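Local coordinates for protein nitrilotriacetate monooxygenase component B (Bacillus cereus ATCC 14579, PDB 3BPK) that probably binds FMN and acts as an NAD(P)H-dependent oxidoreductase, consistent with the flavin reductase component of a two-component monooxygenase, at residues B[28-33]-B[44-50]; B[83-87]-B[124-129]; B[88-94]-B[182-186]; B[135-141]-B[160-166]. All blocks are in the same frame, centred on the assembly; numbering follows the deposited sequence. Where two conformers were deposited one is given.

Contact 1 of 4, residues B[28-33]-B[44-50]; sequences RPVAFV and GAPYSYF
Ala31 presses its methyl onto the ring of Phe50: Ala31 CB lies 3.5 Å from Phe50 CG and 11° off the ring normal, a CH-pi contact over the centre of the face. With CG anti to the backbone N (chi1 171°), Phe50 swings its ring under the partner strand, where CD2 comes within 3.9 Å of Pro29 CB. Beside this tight patch two backbone pairs exchange bonds in both directions, Ala31 N to Tyr47 O at 2.8 Å and Val33 N to Ala45 O at 2.9 Å marking one of each. Across the sheet, Val30 CG1 rests 3.8 Å from Pro46 CB, and helix 94-100 packs on Phe32 and Pro46.

Past Tyr47 the ladder gives out, and Pro29 O faces Ser48 O, two acceptors. At this end, without backbone bonds between the strands, Arg28 NE bonds Ser48 OG at 2.9 Å and 166°, in the guanidinium plane, and Arg28 NH1 reaches Ile25 O; partly exposed Tyr49 offers its ring edge. Asn51 of the second subunit hydrogen-bonds Phe50 O. The alternating pairs are antiparallel, and strands 28-36 and 42-54, consecutive in the chain, form a beta hairpin of the split barrel of FMN-binding flavin reductase-like proteins.

Contact 2 of 4, residues B[83-87]-B[124-129]; sequences EFVVH and ISVPGV
Glu83 and Ser125 carry the polar contact at one end, His87 and Val129 at the other. Glu83 OE1 accepts the backbone N-H of Ser125 at 2.9 Å, OE1 to N, with the donor well above the carboxylate plane. The Ser125 hydroxyl may add a second bond on the syn side, but this is doubtful because the side chain was deposited in two conformers. At the far end Val129 N donates to His87 NE2 over 2.9 Å at 160°, tilted from the ring plane.

In van der Waals packing, Ile124 and the Glu83 chain run alongside each other, pointing opposite ways, Ile124 CB lying 3.5 Å from Glu83 CD. The apolar pairs centre on Val85: a chi1 of 62° and an extended chi2 send Ile124 CD1 to within 3.8 Å of Val85 CG2. Val126 spreads its branches, CG2 standing 3.8 Å from Glu83 CB and CG1 facing Val85.

Contacts to the histidine ring are of a third kind: Val129 CG2 sits over one face, 4.0 Å from the His87 centroid, in a CH-pi contact, and Gly128 CA meets the ring edge.

The two segments run 30° apart without a beta ladder, so side chains tie the loop to strand 83-88. His87 NE2 accepts and ND1 faces the Phe32 carbonyl, consistent with a ring whose proton is on ND1 and whose rotation is fixed from both sides.

Contact 3 of 4, residues B[88-94]-B[182-186]; sequences ISDESYV and LKPIS
Ile185 holds CG1 between its backbone N and carbonyl carbon (chi1 63°), and a chi2 of 96° turns CD1 onto Val94, 3.8 Å from Val94 CG2. The same first torsion sets CG1 3.7 Å from Ser89 CB and leaves the other branch, CG2, against the aliphatic part of Glu91, 3.7 Å from Glu91 CG. The isoleucine is thus gripped by two loop residues, Ser89 and Glu91, and by Val94 at the start of helix 94-100.

Lys183 leaves helix 179-182 with a positive phi of 56°, and its carbonyl accepts the N-H of Glu91, Glu91 N to Lys183 O being 2.9 Å. Ile185 N returns a bond to Ser89 O at 3.0 Å, approaching from above the carbonyl plane. These bonds flank Asp90 and Pro184 and make an isolated bridge, joining the loop after strand 83-88 to the loop leading into strand 186-187 in this flavin reductase-like fold. Asp90 closes an Asx turn, OD1 accepting from Ser92 N at 2.8 Å, and OD2 is held by Asn133.

Beyond the bridge, the Ile88 and Leu182 side chains cross at about a right angle, Ile88 CG2 meeting Leu182 CD2. Phe200 and Leu202 of the second subunit pack on Ile185 and Val94. At the margin, one water donates both to Glu91 OE2, at 2.7 Å, and to Pro184 O, while Lys183 turns its NZ back to Glu180 O.

Contact 4 of 4, residues B[135-141]-B[160-166]; sequences RMECVLE and GRVVRFH
A classic beta bulge breaks this antiparallel hairpin of strands 134-146 and 155-168 where Val163 and Arg164 both face Glu137. The evidence is in the bonds: Glu137 N reaches Arg164 O at 2.9 Å, whereas Glu137 O accepts a hydrogen bond from Val163 N at 2.8 Å, and the register beyond shifts by one. Regular pairs lie on both sides, Arg135 with His166 and Val139 with Arg161. Arg135 sits near the end where Phe165 and His166 pair with a strand of the second subunit, so the sheet continues across the dimer interface.

On the face bearing Glu137, three side chains form a layered polar group. His166 NE2 donates to Glu137 OE2 at 2.7 Å, nearly straight at 168° and in the ring plane, using the anti side of the carboxylate. The Arg135 guanidinium lies flat on the imidazole, centres 3.9 Å apart and planes only 6° apart. Backbone N-H groups of Glu122, Val123 and Ile124 also bond to the Glu137 carboxylate, which would hold it firmly and offset some of its charge.

The opposite face is apolar. Selenomethionine Met136 puts CB 3.9 Å from Val162 CG1 and CG 3.7 Å from Phe165 CD1, while SE makes an oblique Met-aromatic contact with that ring. At the other end of the ladder a salt bridge between Arg161 and Glu141 is doubtful, both side chains having been deposited in two conformers; the backbone bond there is firm, Arg161 N meeting Val139 O at 2.8 Å.

In the fold
All four contacts are largely buried. Contact 1 is the most central, its centre about 2 Å from that of the chain, whereas contacts 2, 3 and 4 lie 12 to 13 Å out and have exposed residues at their margins: Ser125, Lys183 and Glu141. Contacts 1, 2 and 4 share one curled antiparallel sheet: strand 83-88 runs between 28-36 and 134-146, with Phe32 O and Val86 O accepting from His87 N and Met136 N. The hairpins, contacts 1 and 4, rely on backbone ladders, but contact 4 adds charged groups on one face. Contact 2 fastens a loop by side chains; contact 3 joins two loops through one bridge and waters. Only contact 2 misses the second subunit.

Contact 1 of 4, residues B[28-33]-B[44-50]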
# COMPACT_ATOMS: atom_id res chain seq x y z
N ARG B 28 -1.32 -7.00 3.22
CA ARG B 28 -0.50 -5.79 3.02
C ARG B 28 1.01 -6.14 3.03
O ARG B 28 1.47 -6.85 3.91
CB ARG B 28 -0.73 -4.75 4.13
CG ARG B 28 -2.18 -4.25 4.11
CD ARG B 28 -2.43 -3.18 5.17
NE ARG B 28 -2.13 -3.56 6.55
CZ ARG B 28 -2.93 -4.37 7.28
NH1 ARG B 28 -4.05 -4.87 6.77
NH2 ARG B 28 -2.61 -4.67 8.54
N PRO B 29 1.76 -5.62 2.07
CA PRO B 29 3.20 -5.88 2.08
C PRO B 29 3.83 -5.11 3.23
O PRO B 29 3.33 -4.04 3.61
CB PRO B 29 3.68 -5.34 0.73
CG PRO B 29 2.68 -4.27 0.37
CD PRO B 29 1.34 -4.75 0.94
N VAL B 30 4.95 -5.61 3.74
CA VAL B 30 5.53 -5.02 4.96
C VAL B 30 6.91 -4.45 4.66
O VAL B 30 7.84 -5.20 4.27
CB VAL B 30 5.64 -6.11 6.11
CG1 VAL B 30 6.24 -5.55 7.40
CG2 VAL B 30 4.23 -6.68 6.44
N ALA B 31 7.03 -3.13 4.82
CA ALA B 31 8.33 -2.46 4.65
C ALA B 31 9.11 -2.55 5.95
O ALA B 31 8.62 -2.12 7.00
CB ALA B 31 8.13 -0.98 4.27
N PHE B 32 10.35 -3.07 5.89
CA PHE B 32 11.20 -3.02 7.08
C PHE B 32 12.13 -1.85 6.83
O PHE B 32 12.93 -1.88 5.88
CB PHE B 32 11.98 -4.31 7.26
CG PHE B 32 12.87 -4.27 8.43
CD1 PHE B 32 12.33 -4.11 9.71
CD2 PHE B 32 14.27 -4.39 8.28
CE1 PHE B 32 13.17 -4.04 10.82
CE2 PHE B 32 15.10 -4.32 9.38
CZ PHE B 32 14.55 -4.16 10.66
N VAL B 33 11.98 -0.80 7.65
CA VAL B 33 12.62 0.49 7.33
C VAL B 33 13.69 0.84 8.34
O VAL B 33 13.41 0.86 9.56
CB VAL B 33 11.58 1.63 7.34
CG1 VAL B 33 12.24 3.00 7.01
CG2 VAL B 33 10.47 1.37 6.30
N GLY B 44 15.22 0.60 13.35
CA GLY B 44 14.51 -0.22 12.35
C GLY B 44 13.15 -0.57 12.89
O GLY B 44 12.97 -0.80 14.10
N ALA B 45 12.18 -0.61 11.97
CA ALA B 45 10.81 -1.01 12.34
C ALA B 45 10.03 -1.41 11.10
O ALA B 45 10.34 -0.96 10.01
CB ALA B 45 10.10 0.11 13.05
N PRO B 46 9.04 -2.31 11.27
CA PRO B 46 8.19 -2.73 10.18
C PRO B 46 6.95 -1.84 10.06
O PRO B 46 6.37 -1.43 11.08
CB PRO B 46 7.75 -4.15 10.60
CG PRO B 46 7.75 -4.08 12.10
CD PRO B 46 8.78 -3.09 12.51
N TYR B 47 6.53 -1.61 8.81
CA TYR B 47 5.35 -0.80 8.48
C TYR B 47 4.57 -1.48 7.37
O TYR B 47 5.11 -1.64 6.27
CB TYR B 47 5.78 0.60 7.98
CG TYR B 47 6.52 1.35 9.07
CD1 TYR B 47 5.81 1.99 10.10
CD2 TYR B 47 7.92 1.32 9.15
CE1 TYR B 47 6.47 2.65 11.14
CE2 TYR B 47 8.59 1.97 10.20
CZ TYR B 47 7.87 2.63 11.18
OH TYR B 47 8.53 3.23 12.24
N SER B 48 3.30 -1.87 7.63
CA SER B 48 2.53 -2.51 6.59
C SER B 48 1.72 -1.53 5.72
O SER B 48 1.08 -1.96 4.76
CB SER B 48 1.61 -3.58 7.17
OG SER B 48 0.47 -2.97 7.81
N TYR B 49 1.76 -0.22 6.07
CA TYR B 49 1.04 0.76 5.23
C TYR B 49 2.02 1.24 4.17
O TYR B 49 2.51 2.36 4.18
CB TYR B 49 0.47 1.94 6.03
CG TYR B 49 -0.53 1.61 7.10
CD1 TYR B 49 -0.94 0.29 7.39
CD2 TYR B 49 -1.04 2.64 7.88
CE1 TYR B 49 -1.83 0.04 8.43
CE2 TYR B 49 -1.94 2.39 8.90
CZ TYR B 49 -2.34 1.11 9.16
OH TYR B 49 -3.25 0.85 10.18
N PHE B 50 2.30 0.32 3.24
CA PHE B 50 3.44 0.41 2.32
C PHE B 50 2.96 0.07 0.90
O PHE B 50 2.23 -0.92 0.68
CB PHE B 50 4.41 -0.70 2.75
CG PHE B 50 5.58 -0.97 1.83
CD1 PHE B 50 6.32 0.06 1.24
CD2 PHE B 50 6.00 -2.29 1.65
CE1 PHE B 50 7.46 -0.24 0.45
CE2 PHE B 50 7.12 -2.60 0.89
CZ PHE B 50 7.85 -1.58 0.31

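Contact 2 of 4, residues B[83-87]-B[124-129]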
# COMPACT_ATOMS: atom_id res chain seq x y z
N GLU B 83 16.92 10.59 4.15
CA GLU B 83 17.38 9.27 3.65
C GLU B 83 16.83 8.19 4.55
O GLU B 83 16.67 8.39 5.76
CB GLU B 83 18.93 9.18 3.73
CG GLU B 83 19.65 10.20 2.84
CD GLU B 83 21.15 10.16 3.03
OE1 GLU B 83 21.60 9.56 4.03
OE2 GLU B 83 21.86 10.74 2.18
N PHE B 84 16.58 7.01 3.96
CA PHE B 84 16.18 5.83 4.73
C PHE B 84 16.28 4.63 3.83
O PHE B 84 16.35 4.79 2.60
CB PHE B 84 14.75 5.99 5.34
CG PHE B 84 13.66 6.31 4.33
CD1 PHE B 84 12.82 5.29 3.83
CD2 PHE B 84 13.44 7.63 3.89
CE1 PHE B 84 11.79 5.59 2.92
CE2 PHE B 84 12.40 7.92 2.99
CZ PHE B 84 11.59 6.92 2.51
N VAL B 85 16.33 3.43 4.41
CA VAL B 85 16.37 2.23 3.55
C VAL B 85 15.08 1.43 3.75
O VAL B 85 14.67 1.17 4.90
CB VAL B 85 17.60 1.33 3.89
CG1 VAL B 85 17.67 0.08 2.97
CG2 VAL B 85 18.93 2.12 3.73
N VAL B 86 14.49 0.97 2.64
CA VAL B 86 13.29 0.15 2.69
C VAL B 86 13.66 -1.27 2.28
O VAL B 86 14.18 -1.47 1.16
CB VAL B 86 12.19 0.69 1.76
CG1 VAL B 86 10.99 -0.29 1.77
CG2 VAL B 86 11.77 2.09 2.21
N HIS B 87 13.41 -2.23 3.16
CA HIS B 87 13.72 -3.62 2.87
C HIS B 87 12.42 -4.38 2.65
O HIS B 87 11.42 -4.15 3.35
CB HIS B 87 14.44 -4.29 4.06
CG HIS B 87 15.67 -3.57 4.50
ND1 HIS B 87 15.61 -2.42 5.27
CD2 HIS B 87 17.00 -3.84 4.33
CE1 HIS B 87 16.85 -2.01 5.54
NE2 HIS B 87 17.71 -2.84 4.96
N ILE B 124 23.31 6.67 -0.22
CA ILE B 124 22.91 7.40 0.99
C ILE B 124 23.79 6.98 2.15
O ILE B 124 24.58 6.03 2.02
CB ILE B 124 21.39 7.14 1.31
CG1 ILE B 124 21.11 5.65 1.58
CG2 ILE B 124 20.51 7.66 0.17
CD1 ILE B 124 19.66 5.42 2.04
N SER B 125 23.62 7.69 3.27
CA SER B 125 24.41 7.56 4.51
C SER B 125 23.71 6.78 5.62
O SER B 125 24.15 6.77 6.79
CB SER B 125 24.77 8.95 5.05
OG SER B 125 23.71 9.48 5.82
N VAL B 126 22.58 6.15 5.29
CA VAL B 126 21.86 5.30 6.23
C VAL B 126 22.09 3.84 5.85
O VAL B 126 21.80 3.44 4.71
CB VAL B 126 20.35 5.59 6.14
CG1 VAL B 126 19.56 4.56 6.94
CG2 VAL B 126 20.05 7.01 6.59
N PRO B 127 22.63 3.04 6.78
CA PRO B 127 22.81 1.61 6.48
C PRO B 127 21.49 0.86 6.39
O PRO B 127 20.48 1.30 6.98
CB PRO B 127 23.53 1.08 7.72
CG PRO B 127 24.06 2.25 8.43
CD PRO B 127 23.16 3.41 8.11
N GLY B 128 21.51 -0.27 5.69
CA GLY B 128 20.43 -1.25 5.76
C GLY B 128 20.87 -2.45 6.58
O GLY B 128 21.84 -2.37 7.37
N VAL B 129 20.16 -3.56 6.39
CA VAL B 129 20.54 -4.82 7.01
C VAL B 129 20.87 -5.87 5.94
O VAL B 129 20.20 -5.98 4.92
CB VAL B 129 19.48 -5.35 8.00
CG1 VAL B 129 19.28 -4.33 9.15
CG2 VAL B 129 18.13 -5.70 7.33

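Contact 3 of 4, residues B[88-94]-B[182-186]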
# COMPACT_ATOMS: atom_id res chain seq x y z
N ILE B 88 12.45 -5.31 1.70
CA ILE B 88 11.33 -6.25 1.55
C ILE B 88 11.41 -7.28 2.68
O ILE B 88 12.49 -7.83 2.99
CB ILE B 88 11.41 -6.98 0.19
CG1 ILE B 88 11.33 -5.96 -0.96
CG2 ILE B 88 10.32 -8.05 0.06
CD1 ILE B 88 10.13 -5.03 -0.89
N SER B 89 10.28 -7.52 3.33
CA SER B 89 10.18 -8.50 4.42
C SER B 89 9.86 -9.87 3.86
O SER B 89 8.95 -10.03 3.04
CB SER B 89 9.08 -8.09 5.43
OG SER B 89 9.34 -6.82 5.97
N ASP B 90 10.60 -10.86 4.35
CA ASP B 90 10.41 -12.21 3.83
C ASP B 90 10.56 -13.28 4.92
O ASP B 90 10.97 -12.97 6.06
CB ASP B 90 11.31 -12.47 2.60
CG ASP B 90 12.78 -12.61 2.94
OD1 ASP B 90 13.11 -13.28 3.95
OD2 ASP B 90 13.60 -12.06 2.18
N GLU B 91 10.18 -14.52 4.58
CA GLU B 91 10.16 -15.59 5.59
C GLU B 91 11.54 -15.83 6.23
O GLU B 91 11.60 -16.28 7.39
CB GLU B 91 9.64 -16.88 4.97
CG GLU B 91 8.17 -16.82 4.56
CD GLU B 91 7.62 -18.15 4.03
OE1 GLU B 91 8.11 -19.23 4.48
OE2 GLU B 91 6.73 -18.12 3.16
N SER B 92 12.62 -15.49 5.52
CA SER B 92 13.98 -15.82 6.03
C SER B 92 14.38 -14.97 7.23
O SER B 92 15.30 -15.33 7.95
CB SER B 92 15.04 -15.71 4.94
OG SER B 92 15.31 -14.35 4.56
N TYR B 93 13.74 -13.82 7.43
CA TYR B 93 14.13 -12.98 8.58
C TYR B 93 12.94 -12.31 9.28
O TYR B 93 13.14 -11.42 10.10
CB TYR B 93 15.26 -11.99 8.22
CG TYR B 93 14.90 -10.77 7.40
CD1 TYR B 93 15.08 -9.47 7.93
CD2 TYR B 93 14.42 -10.89 6.09
CE1 TYR B 93 14.77 -8.35 7.21
CE2 TYR B 93 14.08 -9.72 5.34
CZ TYR B 93 14.28 -8.47 5.92
OH TYR B 93 13.96 -7.31 5.24
N VAL B 94 11.71 -12.77 8.99
CA VAL B 94 10.54 -12.20 9.65
C VAL B 94 10.58 -12.37 11.18
O VAL B 94 10.07 -11.52 11.91
CB VAL B 94 9.21 -12.72 9.03
CG1 VAL B 94 9.07 -14.27 9.25
CG2 VAL B 94 8.01 -11.94 9.59
N LEU B 182 11.52 -15.49 -3.30
CA LEU B 182 11.51 -14.39 -2.33
C LEU B 182 10.79 -14.75 -1.03
O LEU B 182 11.27 -14.41 0.05
CB LEU B 182 10.85 -13.17 -2.97
CG LEU B 182 10.73 -11.92 -2.08
CD1 LEU B 182 12.11 -11.37 -1.55
CD2 LEU B 182 9.95 -10.81 -2.82
N LYS B 183 9.63 -15.41 -1.14
CA LYS B 183 8.81 -15.76 0.03
C LYS B 183 8.47 -14.50 0.86
O LYS B 183 8.73 -14.40 2.07
CB LYS B 183 9.46 -16.83 0.90
CG LYS B 183 9.64 -18.13 0.13
CD LYS B 183 10.18 -19.23 1.00
CE LYS B 183 9.77 -20.60 0.44
NZ LYS B 183 10.09 -20.78 -1.03
N PRO B 184 7.85 -13.53 0.20
CA PRO B 184 7.52 -12.30 0.91
C PRO B 184 6.49 -12.58 2.00
O PRO B 184 5.69 -13.52 1.86
CB PRO B 184 6.92 -11.43 -0.19
CG PRO B 184 6.26 -12.45 -1.15
CD PRO B 184 7.34 -13.55 -1.18
N ILE B 185 6.53 -11.79 3.08
CA ILE B 185 5.47 -11.90 4.09
C ILE B 185 4.54 -10.68 4.05
O ILE B 185 4.96 -9.56 3.65
CB ILE B 185 6.02 -12.17 5.51
CG1 ILE B 185 6.89 -11.04 5.99
CG2 ILE B 185 6.76 -13.53 5.61
CD1 ILE B 185 6.12 -10.07 6.84
N SER B 186 3.29 -10.89 4.44
CA SER B 186 2.33 -9.80 4.45
C SER B 186 1.60 -9.76 5.78
O SER B 186 1.60 -10.73 6.52
CB SER B 186 1.35 -9.94 3.29
OG SER B 186 0.73 -11.23 3.29
O HOH W 1 14.09 -14.17 0.21
O HOH W 2 5.82 -16.20 1.47

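Contact 4 of 4, residues B[135-141]-B[160-166]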
# COMPACT_ATOMS: atom_id res chain seq x y z
N ARG B 135 16.60 -4.82 -0.97
CA ARG B 135 16.47 -3.55 -0.28
C ARG B 135 16.69 -2.37 -1.20
O ARG B 135 17.34 -2.49 -2.26
CB ARG B 135 17.36 -3.50 0.94
CG ARG B 135 18.84 -3.30 0.65
CD ARG B 135 19.66 -3.29 1.96
NE ARG B 135 20.99 -2.77 1.66
CZ ARG B 135 21.97 -3.47 1.07
NH1 ARG B 135 21.83 -4.76 0.78
NH2 ARG B 135 23.10 -2.85 0.79
N MSE B 136 16.14 -1.24 -0.79
CA MSE B 136 16.12 -0.05 -1.63
C MSE B 136 16.59 1.13 -0.84
O MSE B 136 16.00 1.48 0.19
CB MSE B 136 14.67 0.21 -2.07
CG MSE B 136 14.16 -0.88 -3.07
SE MSE B 136 12.23 -0.81 -3.31
CE MSE B 136 11.82 -1.76 -1.67
N GLU B 137 17.66 1.77 -1.31
CA GLU B 137 18.12 3.01 -0.69
C GLU B 137 17.19 4.08 -1.17
O GLU B 137 16.97 4.21 -2.40
CB GLU B 137 19.55 3.35 -1.12
CG GLU B 137 20.57 2.29 -0.74
CD GLU B 137 21.99 2.64 -1.20
OE1 GLU B 137 22.30 3.84 -1.35
OE2 GLU B 137 22.78 1.68 -1.36
N CYS B 138 16.64 4.83 -0.21
CA CYS B 138 15.71 5.92 -0.57
C CYS B 138 16.16 7.29 -0.11
O CYS B 138 16.76 7.44 0.98
CB CYS B 138 14.35 5.66 0.03
SG CYS B 138 13.54 4.18 -0.65
N VAL B 139 15.82 8.29 -0.93
CA VAL B 139 15.84 9.67 -0.44
C VAL B 139 14.39 10.12 -0.22
O VAL B 139 13.44 9.64 -0.88
CB VAL B 139 16.59 10.65 -1.38
CG1 VAL B 139 18.07 10.24 -1.53
CG2 VAL B 139 15.90 10.71 -2.75
N LEU B 140 14.21 11.03 0.72
CA LEU B 140 12.87 11.46 1.06
C LEU B 140 12.44 12.52 0.06
O LEU B 140 13.05 13.62 -0.00
CB LEU B 140 12.86 12.03 2.47
CG LEU B 140 11.47 12.48 2.93
CD1 LEU B 140 10.53 11.28 3.08
CD2 LEU B 140 11.53 13.31 4.23
N GLU B 141 11.42 12.21 -0.73
CA GLU B 141 10.88 13.17 -1.68
C GLU B 141 9.97 14.16 -0.98
O GLU B 141 10.05 15.37 -1.21
CB GLU B 141 10.14 12.45 -2.79
CG GLU B 141 11.06 11.86 -3.79
CD GLU B 141 11.84 12.93 -4.55
OE1 GLU B 141 11.29 14.04 -4.78
OE2 GLU B 141 13.01 12.68 -4.90
N GLY B 160 9.25 8.08 -0.76
CA GLY B 160 10.69 7.86 -0.92
C GLY B 160 10.98 7.62 -2.39
O GLY B 160 10.20 6.97 -3.10
N ARG B 161 12.10 8.18 -2.85
CA ARG B 161 12.58 7.92 -4.20
C ARG B 161 13.71 6.94 -4.10
O ARG B 161 14.67 7.19 -3.38
CB ARG B 161 13.05 9.22 -4.88
CG ARG B 161 13.70 8.99 -6.24
CD ARG B 161 13.83 10.29 -7.05
NE ARG B 161 14.73 11.25 -6.41
CZ ARG B 161 16.05 11.30 -6.59
NH1 ARG B 161 16.67 10.44 -7.39
NH2 ARG B 161 16.76 12.25 -5.96
N VAL B 162 13.58 5.81 -4.80
CA VAL B 162 14.63 4.77 -4.78
C VAL B 162 15.82 5.26 -5.60
O VAL B 162 15.68 5.62 -6.79
CB VAL B 162 14.12 3.43 -5.36
CG1 VAL B 162 15.24 2.35 -5.32
CG2 VAL B 162 12.86 2.96 -4.63
N VAL B 163 16.99 5.30 -4.94
CA VAL B 163 18.23 5.72 -5.63
C VAL B 163 19.21 4.54 -5.85
O VAL B 163 20.17 4.67 -6.61
CB VAL B 163 18.92 6.89 -4.91
CG1 VAL B 163 18.02 8.12 -4.98
CG2 VAL B 163 19.25 6.52 -3.44
N ARG B 164 18.93 3.41 -5.20
CA ARG B 164 19.67 2.16 -5.48
C ARG B 164 18.82 0.97 -5.10
O ARG B 164 18.18 0.97 -4.04
CB ARG B 164 20.98 2.11 -4.69
CG ARG B 164 21.96 1.05 -5.22
CD ARG B 164 22.46 1.49 -6.61
NE ARG B 164 23.68 2.31 -6.56
CZ ARG B 164 23.83 3.52 -7.06
NH1 ARG B 164 22.79 4.16 -7.63
NH2 ARG B 164 25.03 4.13 -6.99
N PHE B 165 18.81 -0.03 -5.98
CA PHE B 165 18.20 -1.32 -5.68
C PHE B 165 19.34 -2.29 -5.38
O PHE B 165 20.37 -2.26 -6.07
CB PHE B 165 17.49 -1.89 -6.88
CG PHE B 165 16.19 -1.22 -7.23
CD1 PHE B 165 15.01 -1.57 -6.56
CD2 PHE B 165 16.12 -0.32 -8.29
CE1 PHE B 165 13.78 -1.01 -6.95
CE2 PHE B 165 14.91 0.26 -8.66
CZ PHE B 165 13.74 -0.10 -7.98
N HIS B 166 19.14 -3.16 -4.38
CA HIS B 166 20.05 -4.27 -4.07
C HIS B 166 19.20 -5.53 -4.09
O HIS B 166 18.23 -5.62 -3.35
CB HIS B 166 20.64 -4.12 -2.69
CG HIS B 166 21.47 -2.88 -2.52
ND1 HIS B 166 22.79 -2.82 -2.90
CD2 HIS B 166 21.14 -1.64 -2.08
CE1 HIS B 166 23.26 -1.60 -2.66
NE2 HIS B 166 22.27 -0.86 -2.17